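Long-range contact in Alr4995 protein (Nostoc sp., PDB 6LRF), which is probably a bifunctional arginine-metabolising enzyme, combining arginine dihydrolase and ornithine cyclodeaminase activities in one chain: residues Leu66-Asp78 against Gly260-Val273. Residues are numbered along the deposited sequence; the frame is centred on the assembly and turned at random.
Sequences LVFTANAGLVLGD and GAAKCLTLRVTEPV
Phe68 meets Cys264 and Leu265 in the apolar part of this contact. Its ring atom CE1 lies 3.6 Å from CD2 of Leu265, the two side chains crossing obliquely, and 3.9 Å from Gly260 CA, while Cys264 SG sits 5.5 Å from the ring centroid and 32° off the normal, a sulfur-aromatic contact of oblique geometry. Chi1 of -69° sets CG of Phe68 opposite its carbonyl carbon, bringing the ring under CG2 of Val67, which covers the centre of one face. Replacing the ring with the methyl of an alanine is likely to open a gap beside Gly260 and Leu265 and leave the Cys264 sulfur without its aromatic neighbour. Farther along, Leu267 packs its CD2 4.0 Å from Ala72 CB and also touches Phe101 of helix 93-103. Val75 CG1 approaches Val269 O at 3.7 Å, and Leu76 crosses Val273 at about a right angle, CG to CG2 4.0 Å.

Two backbone hydrogen bonds cross the contact: Ala70 N, in the 3-10 segment, to Cys264 O at 3.1 Å, and Gly77 N, just after strand 73-76, to Glu271 O at 2.7 Å. A water donates to Gly77 O and Val269 O and accepts from Glu271 N. The Glu271 carboxylate pairs with Arg127, and Thr69 OG1 bonds to Leu8 O.

Strands 73-76 and 267-268 belong to separate sheets, consistent with the five-bladed alpha/beta propeller of the GME (guanidine-modifying enzyme) family. Val75 and Leu267 touch only loosely; flanking loop and 3-10 residues do most of the joining, through apolar packing and main-chain bonds.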
ATOM      1  N   LEU B  66     -51.604  -8.996 -11.470  1.00 35.61           N
ATOM      2  CA  LEU B  66     -52.856  -8.249 -11.450  1.00 37.39           C
ATOM      3  C   LEU B  66     -53.339  -8.027 -10.006  1.00 35.26           C
ATOM      4  O   LEU B  66     -54.119  -7.117  -9.738  1.00 33.67           O
ATOM      5  CB  LEU B  66     -53.919  -8.973 -12.276  1.00 34.76           C
ATOM      6  CG  LEU B  66     -55.080  -8.107 -12.762  1.00 35.18           C
ATOM      7  CD1 LEU B  66     -54.653  -7.308 -13.975  1.00 33.95           C
ATOM      8  CD2 LEU B  66     -56.319  -8.946 -13.069  1.00 37.18           C
ATOM      9  N   VAL B  67     -52.850  -8.839  -9.071  1.00 34.08           N
ATOM     10  CA  VAL B  67     -53.179  -8.660  -7.662  1.00 27.13           C
ATOM     11  C   VAL B  67     -52.617  -7.345  -7.108  1.00 28.95           C
ATOM     12  O   VAL B  67     -53.053  -6.859  -6.065  1.00 25.20           O
ATOM     13  CB  VAL B  67     -52.640  -9.823  -6.803  1.00 35.63           C
ATOM     14  CG1 VAL B  67     -53.363 -11.115  -7.142  1.00 34.59           C
ATOM     15  CG2 VAL B  67     -51.131  -9.981  -7.005  1.00 34.28           C
ATOM     16  N   PHE B  68     -51.643  -6.777  -7.806  1.00 28.55           N
ATOM     17  CA  PHE B  68     -50.998  -5.551  -7.344  1.00 25.76           C
ATOM     18  C   PHE B  68     -51.699  -4.333  -7.944  1.00 28.40           C
ATOM     19  O   PHE B  68     -51.159  -3.624  -8.806  1.00 25.33           O
ATOM     20  CB  PHE B  68     -49.510  -5.583  -7.683  1.00 27.20           C
ATOM     21  CG  PHE B  68     -48.736  -6.602  -6.869  1.00 30.49           C
ATOM     22  CD1 PHE B  68     -48.970  -6.730  -5.498  1.00 28.83           C
ATOM     23  CD2 PHE B  68     -47.806  -7.443  -7.474  1.00 33.32           C
ATOM     24  CE1 PHE B  68     -48.274  -7.667  -4.739  1.00 37.44           C
ATOM     25  CE2 PHE B  68     -47.097  -8.384  -6.726  1.00 34.22           C
ATOM     26  CZ  PHE B  68     -47.328  -8.499  -5.361  1.00 34.30           C
ATOM     27  N   THR B  69     -52.922  -4.112  -7.469  1.00 26.52           N
ATOM     28  CA  THR B  69     -53.781  -3.050  -7.990  1.00 25.43           C
ATOM     29  C   THR B  69     -53.239  -1.648  -7.725  1.00 23.79           C
ATOM     30  O   THR B  69     -53.652  -0.714  -8.398  1.00 25.62           O
ATOM     31  CB  THR B  69     -55.195  -3.139  -7.392  1.00 26.42           C
ATOM     32  OG1 THR B  69     -55.097  -3.163  -5.963  1.00 27.49           O
ATOM     33  CG2 THR B  69     -55.912  -4.395  -7.883  1.00 25.78           C
ATOM     34  N   ALA B  70     -52.334  -1.496  -6.747  1.00 26.45           N
ATOM     35  CA  ALA B  70     -51.643  -0.217  -6.532  1.00 23.30           C
ATOM     36  C   ALA B  70     -51.113   0.323  -7.858  1.00 23.07           C
ATOM     37  O   ALA B  70     -51.126   1.540  -8.110  1.00 25.64           O
ATOM     38  CB  ALA B  70     -50.495  -0.365  -5.516  1.00 26.19           C
ATOM     39  N   ASN B  71     -50.688  -0.588  -8.727  1.00 23.05           N
ATOM     40  CA  ASN B  71     -50.106  -0.204 -10.008  1.00 22.13           C
ATOM     41  C   ASN B  71     -51.111  -0.085 -11.140  1.00 21.52           C
ATOM     42  O   ASN B  71     -50.721   0.133 -12.263  1.00 24.54           O
ATOM     43  CB  ASN B  71     -49.020  -1.203 -10.419  1.00 27.09           C
ATOM     44  CG  ASN B  71     -48.010  -1.449  -9.310  1.00 27.61           C
ATOM     45  OD1 ASN B  71     -47.843  -2.577  -8.849  1.00 27.63           O
ATOM     46  ND2 ASN B  71     -47.352  -0.382  -8.860  1.00 23.62           N
ATOM     47  N   ALA B  72     -52.395  -0.239 -10.862  1.00 20.68           N
ATOM     48  CA  ALA B  72     -53.388  -0.112 -11.929  1.00 24.00           C
ATOM     49  C   ALA B  72     -53.329   1.274 -12.566  1.00 18.09           C
ATOM     50  O   ALA B  72     -53.445   1.430 -13.778  1.00 19.32           O
ATOM     51  CB  ALA B  72     -54.806  -0.393 -11.385  1.00 21.40           C
ATOM     52  N   GLY B  73     -53.147   2.282 -11.722  1.00 18.15           N
ATOM     53  CA  GLY B  73     -53.076   3.650 -12.174  1.00 17.77           C
ATOM     54  C   GLY B  73     -53.161   4.557 -10.960  1.00 20.01           C
ATOM     55  O   GLY B  73     -53.103   4.099  -9.825  1.00 19.73           O
ATOM     56  N   LEU B  74     -53.323   5.845 -11.206  1.00 16.51           N
ATOM     57  CA  LEU B  74     -53.304   6.837 -10.147  1.00 22.18           C
ATOM     58  C   LEU B  74     -54.618   7.589 -10.152  1.00 24.05           C
ATOM     59  O   LEU B  74     -55.003   8.153 -11.174  1.00 25.61           O
ATOM     60  CB  LEU B  74     -52.133   7.805 -10.354  1.00 18.91           C
ATOM     61  CG  LEU B  74     -52.193   9.060  -9.484  1.00 25.13           C
ATOM     62  CD1 LEU B  74     -52.034   8.690  -8.032  1.00 26.87           C
ATOM     63  CD2 LEU B  74     -51.117  10.017  -9.919  1.00 30.72           C
ATOM     64  N   VAL B  75     -55.297   7.615  -9.015  1.00 25.06           N
ATOM     65  CA  VAL B  75     -56.637   8.174  -8.954  1.00 22.04           C
ATOM     66  C   VAL B  75     -56.677   9.488  -8.175  1.00 22.93           C
ATOM     67  O   VAL B  75     -56.160   9.571  -7.064  1.00 23.75           O
ATOM     68  CB  VAL B  75     -57.614   7.169  -8.297  1.00 24.11           C
ATOM     69  CG1 VAL B  75     -58.963   7.837  -8.006  1.00 26.27           C
ATOM     70  CG2 VAL B  75     -57.782   5.941  -9.180  1.00 24.44           C
ATOM     71  N   LEU B  76     -57.300  10.515  -8.745  1.00 19.70           N
ATOM     72  CA  LEU B  76     -57.632  11.722  -7.979  1.00 22.76           C
ATOM     73  C   LEU B  76     -59.001  12.240  -8.417  1.00 24.65           C
ATOM     74  O   LEU B  76     -59.177  12.593  -9.580  1.00 20.34           O
ATOM     75  CB  LEU B  76     -56.577  12.817  -8.173  1.00 17.58           C
ATOM     76  CG  LEU B  76     -56.825  14.084  -7.338  1.00 26.27           C
ATOM     77  CD1 LEU B  76     -56.848  13.775  -5.843  1.00 25.41           C
ATOM     78  CD2 LEU B  76     -55.819  15.177  -7.653  1.00 26.78           C
ATOM     79  N   GLY B  77     -59.957  12.306  -7.492  1.00 25.22           N
ATOM     80  CA  GLY B  77     -61.307  12.726  -7.840  1.00 26.80           C
ATOM     81  C   GLY B  77     -61.928  11.761  -8.844  1.00 24.95           C
ATOM     82  O   GLY B  77     -61.921  10.543  -8.643  1.00 21.37           O
ATOM     83  N   ASP B  78     -62.438  12.301  -9.939  1.00 22.23           N
ATOM     84  CA  ASP B  78     -63.032  11.461 -10.984  1.00 27.23           C
ATOM     85  C   ASP B  78     -62.024  11.134 -12.100  1.00 29.16           C
ATOM     86  O   ASP B  78     -62.388  10.528 -13.104  1.00 23.45           O
ATOM     87  CB  ASP B  78     -64.275  12.143 -11.584  1.00 31.40           C
ATOM     88  CG  ASP B  78     -65.382  12.422 -10.539  1.00 34.15           C
ATOM     89  OD1 ASP B  78     -66.127  13.406 -10.735  1.00 44.86           O
ATOM     90  OD2 ASP B  78     -65.516  11.674  -9.534  1.00 32.43           O
ATOM     91  N   GLY B 260     -44.089  -7.240  -3.257  1.00 37.01           N
ATOM     92  CA  GLY B 260     -45.172  -6.373  -2.811  1.00 31.76           C
ATOM     93  C   GLY B 260     -45.793  -6.788  -1.490  1.00 34.99           C
ATOM     94  O   GLY B 260     -45.634  -7.921  -1.054  1.00 37.05           O
ATOM     95  N   ALA B 261     -46.487  -5.865  -0.833  1.00 32.55           N
ATOM     96  CA  ALA B 261     -47.180  -6.197   0.415  1.00 37.56           C
ATOM     97  C   ALA B 261     -48.544  -5.510   0.475  1.00 31.19           C
ATOM     98  O   ALA B 261     -49.241  -5.413  -0.540  1.00 31.37           O
ATOM     99  CB  ALA B 261     -46.332  -5.817   1.633  1.00 36.13           C
ATOM    100  N   ALA B 262     -48.918  -5.031   1.657  1.00 36.16           N
ATOM    101  CA  ALA B 262     -50.278  -4.541   1.889  1.00 35.75           C
ATOM    102  C   ALA B 262     -50.672  -3.418   0.923  1.00 32.51           C
ATOM    103  O   ALA B 262     -51.626  -3.563   0.164  1.00 36.88           O
ATOM    104  CB  ALA B 262     -50.431  -4.080   3.326  1.00 32.26           C
ATOM    105  N   LYS B 263     -49.929  -2.316   0.939  1.00 29.64           N
ATOM    106  CA  LYS B 263     -50.257  -1.170   0.100  1.00 27.95           C
ATOM    107  C   LYS B 263     -50.272  -1.548  -1.393  1.00 35.35           C
ATOM    108  O   LYS B 263     -51.098  -1.037  -2.150  1.00 32.72           O
ATOM    109  CB  LYS B 263     -49.263  -0.028   0.366  1.00 35.85           C
ATOM    110  CG  LYS B 263     -49.472   1.255  -0.443  1.00 33.06           C
ATOM    111  CD  LYS B 263     -50.674   2.065   0.039  1.00 35.14           C
ATOM    112  CE  LYS B 263     -50.461   3.565  -0.189  1.00 31.12           C
ATOM    113  NZ  LYS B 263     -49.788   4.207   0.973  1.00 30.93           N
ATOM    114  N   CYS B 264     -49.374  -2.448  -1.809  1.00 27.80           N
ATOM    115  CA  CYS B 264     -49.290  -2.869  -3.210  1.00 24.10           C
ATOM    116  C   CYS B 264     -50.543  -3.604  -3.653  1.00 29.36           C
ATOM    117  O   CYS B 264     -50.921  -3.549  -4.821  1.00 26.05           O
ATOM    118  CB  CYS B 264     -48.075  -3.778  -3.443  1.00 31.83           C
ATOM    119  SG  CYS B 264     -46.493  -2.919  -3.598  1.00 40.45           S
ATOM    120  N   LEU B 265     -51.174  -4.298  -2.707  1.00 31.19           N
ATOM    121  CA  LEU B 265     -52.335  -5.135  -2.989  1.00 33.50           C
ATOM    122  C   LEU B 265     -53.650  -4.338  -3.037  1.00 33.31           C
ATOM    123  O   LEU B 265     -54.710  -4.901  -3.317  1.00 33.64           O
ATOM    124  CB  LEU B 265     -52.424  -6.249  -1.936  1.00 31.87           C
ATOM    125  CG  LEU B 265     -51.361  -7.345  -2.106  1.00 31.76           C
ATOM    126  CD1 LEU B 265     -51.315  -8.279  -0.890  1.00 34.22           C
ATOM    127  CD2 LEU B 265     -51.603  -8.125  -3.394  1.00 28.67           C
ATOM    128  N   THR B 266     -53.559  -3.032  -2.782  1.00 29.57           N
ATOM    129  CA  THR B 266     -54.722  -2.154  -2.683  1.00 30.00           C
ATOM    130  C   THR B 266     -54.560  -0.886  -3.525  1.00 30.60           C
ATOM    131  O   THR B 266     -53.448  -0.409  -3.753  1.00 26.88           O
ATOM    132  CB  THR B 266     -54.996  -1.695  -1.213  1.00 27.89           C
ATOM    133  OG1 THR B 266     -53.995  -0.745  -0.802  1.00 36.99           O
ATOM    134  CG2 THR B 266     -55.019  -2.875  -0.241  1.00 31.78           C
ATOM    135  N   LEU B 267     -55.682  -0.328  -3.960  1.00 30.16           N
ATOM    136  CA  LEU B 267     -55.696   0.990  -4.573  1.00 23.67           C
ATOM    137  C   LEU B 267     -56.875   1.775  -4.001  1.00 29.34           C
ATOM    138  O   LEU B 267     -58.023   1.336  -4.099  1.00 25.52           O
ATOM    139  CB  LEU B 267     -55.790   0.873  -6.091  1.00 22.57           C
ATOM    140  CG  LEU B 267     -55.887   2.173  -6.883  1.00 21.52           C
ATOM    141  CD1 LEU B 267     -54.638   3.024  -6.711  1.00 24.64           C
ATOM    142  CD2 LEU B 267     -56.129   1.867  -8.339  1.00 25.25           C
ATOM    143  N   ARG B 268     -56.599   2.913  -3.376  1.00 21.33           N
ATOM    144  CA  ARG B 268     -57.675   3.763  -2.880  1.00 28.09           C
ATOM    145  C   ARG B 268     -58.324   4.515  -4.045  1.00 29.25           C
ATOM    146  O   ARG B 268     -57.676   5.323  -4.709  1.00 27.02           O
ATOM    147  CB  ARG B 268     -57.148   4.740  -1.830  1.00 26.76           C
ATOM    148  CG  ARG B 268     -58.171   5.757  -1.353  1.00 28.09           C
ATOM    149  CD  ARG B 268     -57.821   6.306   0.025  1.00 31.16           C
ATOM    150  NE  ARG B 268     -58.761   7.350   0.441  1.00 35.48           N
ATOM    151  CZ  ARG B 268     -58.946   7.722   1.704  1.00 35.06           C
ATOM    152  NH1 ARG B 268     -58.261   7.129   2.671  1.00 35.50           N
ATOM    153  NH2 ARG B 268     -59.824   8.672   2.000  1.00 35.10           N
ATOM    154  N   VAL B 269     -59.596   4.239  -4.315  1.00 21.52           N
ATOM    155  CA  VAL B 269     -60.228   4.846  -5.482  1.00 24.65           C
ATOM    156  C   VAL B 269     -61.140   6.019  -5.076  1.00 30.20           C
ATOM    157  O   VAL B 269     -61.750   6.675  -5.928  1.00 30.61           O
ATOM    158  CB  VAL B 269     -61.010   3.799  -6.281  1.00 24.32           C
ATOM    159  CG1 VAL B 269     -60.050   2.896  -7.008  1.00 22.99           C
ATOM    160  CG2 VAL B 269     -61.906   2.976  -5.344  1.00 27.06           C
ATOM    161  N   THR B 270     -61.193   6.276  -3.770  1.00 29.17           N
ATOM    162  CA  THR B 270     -61.888   7.428  -3.185  1.00 31.79           C
ATOM    163  C   THR B 270     -60.896   8.485  -2.718  1.00 30.23           C
ATOM    164  O   THR B 270     -60.473   8.485  -1.562  1.00 33.59           O
ATOM    165  CB  THR B 270     -62.771   7.008  -1.976  1.00 33.28           C
ATOM    166  OG1 THR B 270     -63.800   6.133  -2.434  1.00 36.52           O
ATOM    167  CG2 THR B 270     -63.425   8.220  -1.311  1.00 34.20           C
ATOM    168  N   GLU B 271     -60.522   9.380  -3.632  1.00 37.06           N
ATOM    169  CA  GLU B 271     -59.571  10.453  -3.344  1.00 32.26           C
ATOM    170  C   GLU B 271     -60.209  11.798  -3.649  1.00 35.85           C
ATOM    171  O   GLU B 271     -60.210  12.239  -4.803  1.00 32.76           O
ATOM    172  CB  GLU B 271     -58.279  10.296  -4.170  1.00 30.80           C
ATOM    173  CG  GLU B 271     -57.486   9.016  -3.918  1.00 33.77           C
ATOM    174  CD  GLU B 271     -56.766   9.020  -2.579  1.00 37.30           C
ATOM    175  OE1 GLU B 271     -57.067   9.903  -1.737  1.00 39.22           O
ATOM    176  OE2 GLU B 271     -55.892   8.147  -2.370  1.00 35.31           O
ATOM    177  N   PRO B 272     -60.771  12.452  -2.622  1.00 39.25           N
ATOM    178  CA  PRO B 272     -61.449  13.737  -2.842  1.00 40.35           C
ATOM    179  C   PRO B 272     -60.472  14.838  -3.245  1.00 36.61           C
ATOM    180  O   PRO B 272     -59.339  14.876  -2.758  1.00 38.65           O
ATOM    181  CB  PRO B 272     -62.092  14.038  -1.478  1.00 43.79           C
ATOM    182  CG  PRO B 272     -62.147  12.698  -0.764  1.00 42.63           C
ATOM    183  CD  PRO B 272     -60.937  11.954  -1.243  1.00 36.92           C
ATOM    184  N   VAL B 273     -60.918  15.718  -4.134  1.00 36.80           N
ATOM    185  CA  VAL B 273     -60.071  16.775  -4.666  1.00 36.41           C
ATOM    186  C   VAL B 273     -60.154  17.995  -3.764  1.00 46.58           C
ATOM    187  O   VAL B 273     -61.245  18.482  -3.461  1.00 47.62           O
ATOM    188  CB  VAL B 273     -60.482  17.156  -6.099  1.00 41.53           C
ATOM    189  CG1 VAL B 273     -59.687  18.357  -6.600  1.00 46.82           C
ATOM    190  CG2 VAL B 273     -60.297  15.969  -7.027  1.00 37.63           C
TER
HETATM  191  O   HOH W   1     -55.149  -7.112  -4.253  1.00 31.51           O
HETATM  192  O   HOH W   2     -61.857   9.513  -6.368  1.00 27.68           O